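Local atomic coordinates of monosaccharide ABC transporter substrate-binding protein, CUT2 family (Bradyrhizobium sp., PDB entry 4YHS), a protein that probably binds a sugar or related small solute outside the inner membrane and delivers it to an ABC importer of the CUT2 family. Residues W190-A195 with P221-T226. Residues are numbered along the deposited sequence; the frame is centred on the assembly and turned at random.
Sequences WFPGPA and PKYGDT
K222 N donates to W190 O over 3.1 Å, and an N-H...O angle of 173° makes this bond almost straight. Beyond that bond a water takes over, accepting from G193 N and donating to the carbonyl O of the same K222; that carbonyl also receives a CA-H...O contact from F191 CA at 3.4 Å. The next direct bond, G224 N to G193 O (3.0 Å), is more bent, 145° at the hydrogen, and its donor stands well above the carbonyl plane. G193 O also lies in the plane of the Y223 ring at its edge, 3.3 Å from CD1. P192 CG reaches Y223 CE1 at 3.4 Å, while A195 CB sits over a ring face, 4.0 Å from the centroid, a CH-pi contact. With chi1 at -60°, CG anti to the carbonyl carbon, the phenol ring is carried between these two residues. A serine in place of Y223 would probably leave P192 and A195 without their shared aromatic partner and open a gap beside helix 198-211, whose E201 and N204 the tyrosine also touches. W190 NE1 is satisfied by N204 of that helix. The T226 side chain lies about 5 Å from a bound bis-tris, probably a crystallisation component that may mark the pocket. Two direct bonds and one water thus carry the pairing of parallel strands 186-191 and 216-218 into their C-terminal loops, while the Y223 ring supplies apolar contact.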
ATOM      1  N   TRP A 190      -9.905 -18.062  -3.601  1.00 17.44           N
ATOM      2  CA  TRP A 190      -9.094 -16.871  -3.908  1.00 16.98           C
ATOM      3  C   TRP A 190      -9.958 -15.857  -4.660  1.00 15.89           C
ATOM      4  O   TRP A 190     -10.556 -16.188  -5.696  1.00 20.24           O
ATOM      5  CB  TRP A 190      -7.867 -17.312  -4.701  1.00 18.24           C
ATOM      6  CG  TRP A 190      -6.930 -16.224  -5.205  1.00 16.31           C
ATOM      7  CD1 TRP A 190      -6.550 -16.046  -6.486  1.00 17.03           C
ATOM      8  CD2 TRP A 190      -6.252 -15.209  -4.442  1.00 21.98           C
ATOM      9  NE1 TRP A 190      -5.690 -14.988  -6.595  1.00 20.89           N
ATOM     10  CE2 TRP A 190      -5.483 -14.455  -5.354  1.00 19.78           C
ATOM     11  CE3 TRP A 190      -6.216 -14.869  -3.095  1.00 20.19           C
ATOM     12  CZ2 TRP A 190      -4.688 -13.384  -4.957  1.00 18.53           C
ATOM     13  CZ3 TRP A 190      -5.430 -13.796  -2.696  1.00 20.28           C
ATOM     14  CH2 TRP A 190      -4.682 -13.073  -3.613  1.00 19.78           C
ATOM     15  N   PHE A 191     -10.005 -14.631  -4.132  1.00 16.14           N
ATOM     16  CA  PHE A 191     -10.949 -13.602  -4.543  1.00 17.89           C
ATOM     17  C   PHE A 191     -10.185 -12.314  -4.745  1.00 17.13           C
ATOM     18  O   PHE A 191     -10.148 -11.476  -3.849  1.00 18.16           O
ATOM     19  CB  PHE A 191     -12.028 -13.425  -3.489  1.00 14.83           C
ATOM     20  CG  PHE A 191     -12.774 -14.697  -3.195  1.00 15.67           C
ATOM     21  CD1 PHE A 191     -13.884 -15.066  -3.948  1.00 16.48           C
ATOM     22  CD2 PHE A 191     -12.349 -15.545  -2.193  1.00 17.83           C
ATOM     23  CE1 PHE A 191     -14.566 -16.251  -3.681  1.00 18.09           C
ATOM     24  CE2 PHE A 191     -13.037 -16.741  -1.933  1.00 18.48           C
ATOM     25  CZ  PHE A 191     -14.136 -17.087  -2.695  1.00 18.76           C
ATOM     26  N   PRO A 192      -9.559 -12.158  -5.925  1.00 17.96           N
ATOM     27  CA  PRO A 192      -8.503 -11.144  -6.066  1.00 19.10           C
ATOM     28  C   PRO A 192      -8.975  -9.713  -6.331  1.00 20.36           C
ATOM     29  O   PRO A 192      -8.155  -8.791  -6.202  1.00 16.62           O
ATOM     30  CB  PRO A 192      -7.667 -11.680  -7.243  1.00 22.60           C
ATOM     31  CG  PRO A 192      -8.581 -12.579  -7.981  1.00 29.26           C
ATOM     32  CD  PRO A 192      -9.508 -13.167  -6.987  1.00 20.92           C
ATOM     33  N   GLY A 193     -10.249  -9.515  -6.643  1.00 18.52           N
ATOM     34  CA  GLY A 193     -10.746  -8.167  -6.929  1.00 18.43           C
ATOM     35  C   GLY A 193     -11.127  -8.069  -8.402  1.00 18.86           C
ATOM     36  O   GLY A 193     -11.338  -9.077  -9.044  1.00 19.06           O
ATOM     37  N   PRO A 194     -11.219  -6.849  -8.947  1.00 17.84           N
ATOM     38  CA  PRO A 194     -11.752  -6.733 -10.319  1.00 18.83           C
ATOM     39  C   PRO A 194     -10.805  -7.226 -11.438  1.00 19.27           C
ATOM     40  O   PRO A 194      -9.637  -6.825 -11.511  1.00 19.38           O
ATOM     41  CB  PRO A 194     -12.022  -5.234 -10.444  1.00 22.52           C
ATOM     42  CG  PRO A 194     -11.136  -4.593  -9.430  1.00 20.32           C
ATOM     43  CD  PRO A 194     -11.193  -5.544  -8.265  1.00 18.15           C
ATOM     44  N   ALA A 195     -11.326  -8.099 -12.278  1.00 26.09           N
ATOM     45  CA  ALA A 195     -10.543  -8.760 -13.297  1.00 28.81           C
ATOM     46  C   ALA A 195      -9.914  -7.731 -14.226  1.00 21.79           C
ATOM     47  O   ALA A 195     -10.573  -6.776 -14.675  1.00 22.50           O
ATOM     48  CB  ALA A 195     -11.409  -9.726 -14.073  1.00 25.50           C
ATOM     49  N   PRO A 221      -9.737 -18.528  -9.707  1.00 22.07           N
ATOM     50  CA  PRO A 221     -10.005 -17.197  -9.154  1.00 25.41           C
ATOM     51  C   PRO A 221     -11.404 -16.705  -9.463  1.00 24.62           C
ATOM     52  O   PRO A 221     -11.896 -16.872 -10.589  1.00 22.06           O
ATOM     53  CB  PRO A 221      -8.954 -16.319  -9.837  1.00 23.48           C
ATOM     54  CG  PRO A 221      -8.560 -17.061 -11.054  1.00 28.79           C
ATOM     55  CD  PRO A 221      -8.593 -18.493 -10.640  1.00 26.99           C
ATOM     56  N   LYS A 222     -12.018 -16.093  -8.457  1.00 22.21           N
ATOM     57  CA  LYS A 222     -13.329 -15.489  -8.577  1.00 27.50           C
ATOM     58  C   LYS A 222     -13.141 -13.998  -8.427  1.00 23.25           C
ATOM     59  O   LYS A 222     -12.951 -13.498  -7.324  1.00 20.03           O
ATOM     60  CB  LYS A 222     -14.295 -16.046  -7.519  1.00 25.28           C
ATOM     61  CG  LYS A 222     -14.674 -17.491  -7.733  1.00 28.52           C
ATOM     62  CD  LYS A 222     -15.595 -17.647  -8.930  1.00 42.75           C
ATOM     63  CE  LYS A 222     -15.523 -19.076  -9.450  1.00 50.55           C
ATOM     64  NZ  LYS A 222     -16.455 -19.282 -10.552  1.00 52.96           N
ATOM     65  N   TYR A 223     -13.154 -13.311  -9.566  1.00 22.93           N
ATOM     66  CA  TYR A 223     -13.009 -11.859  -9.625  1.00 17.71           C
ATOM     67  C   TYR A 223     -14.322 -11.153  -9.433  1.00 22.81           C
ATOM     68  O   TYR A 223     -15.379 -11.710  -9.718  1.00 22.19           O
ATOM     69  CB  TYR A 223     -12.451 -11.432 -10.986  1.00 19.94           C
ATOM     70  CG  TYR A 223     -11.099 -11.996 -11.327  1.00 19.51           C
ATOM     71  CD1 TYR A 223      -9.931 -11.335 -10.955  1.00 22.92           C
ATOM     72  CD2 TYR A 223     -10.989 -13.159 -12.067  1.00 19.26           C
ATOM     73  CE1 TYR A 223      -8.693 -11.838 -11.290  1.00 25.54           C
ATOM     74  CE2 TYR A 223      -9.758 -13.677 -12.399  1.00 25.75           C
ATOM     75  CZ  TYR A 223      -8.616 -13.003 -12.031  1.00 28.36           C
ATOM     76  OH  TYR A 223      -7.382 -13.508 -12.368  1.00 36.74           O
ATOM     77  N   GLY A 224     -14.246  -9.919  -8.952  1.00 20.85           N
ATOM     78  CA  GLY A 224     -15.394  -9.037  -8.946  1.00 23.19           C
ATOM     79  C   GLY A 224     -15.004  -7.694  -8.369  1.00 23.96           C
ATOM     80  O   GLY A 224     -13.892  -7.544  -7.829  1.00 19.51           O
ATOM     81  N   ASP A 225     -15.904  -6.718  -8.505  1.00 22.56           N
ATOM     82  CA  ASP A 225     -15.686  -5.378  -7.957  1.00 24.54           C
ATOM     83  C   ASP A 225     -15.526  -5.439  -6.430  1.00 24.42           C
ATOM     84  O   ASP A 225     -16.047  -6.351  -5.789  1.00 23.04           O
ATOM     85  CB  ASP A 225     -16.852  -4.444  -8.315  1.00 28.20           C
ATOM     86  CG  ASP A 225     -16.927  -4.131  -9.800  1.00 48.14           C
ATOM     87  OD1 ASP A 225     -15.866  -4.059 -10.461  1.00 48.08           O
ATOM     88  OD2 ASP A 225     -18.057  -3.948 -10.304  1.00 42.21           O
ATOM     89  N   THR A 226     -14.828  -4.450  -5.869  1.00 27.75           N
ATOM     90  CA  THR A 226     -14.546  -4.387  -4.431  1.00 24.93           C
ATOM     91  C   THR A 226     -15.733  -3.819  -3.648  1.00 23.09           C
ATOM     92  O   THR A 226     -15.568  -2.945  -2.806  1.00 29.35           O
ATOM     93  CB  THR A 226     -13.302  -3.533  -4.140  1.00 40.18           C
ATOM     94  OG1 THR A 226     -13.372  -2.334  -4.914  1.00 33.22           O
ATOM     95  CG2 THR A 226     -12.013  -4.302  -4.489  1.00 41.27           C
TER
HETATM   96  O   HOH W   1     -12.828 -10.982  -6.087  1.00 18.17           O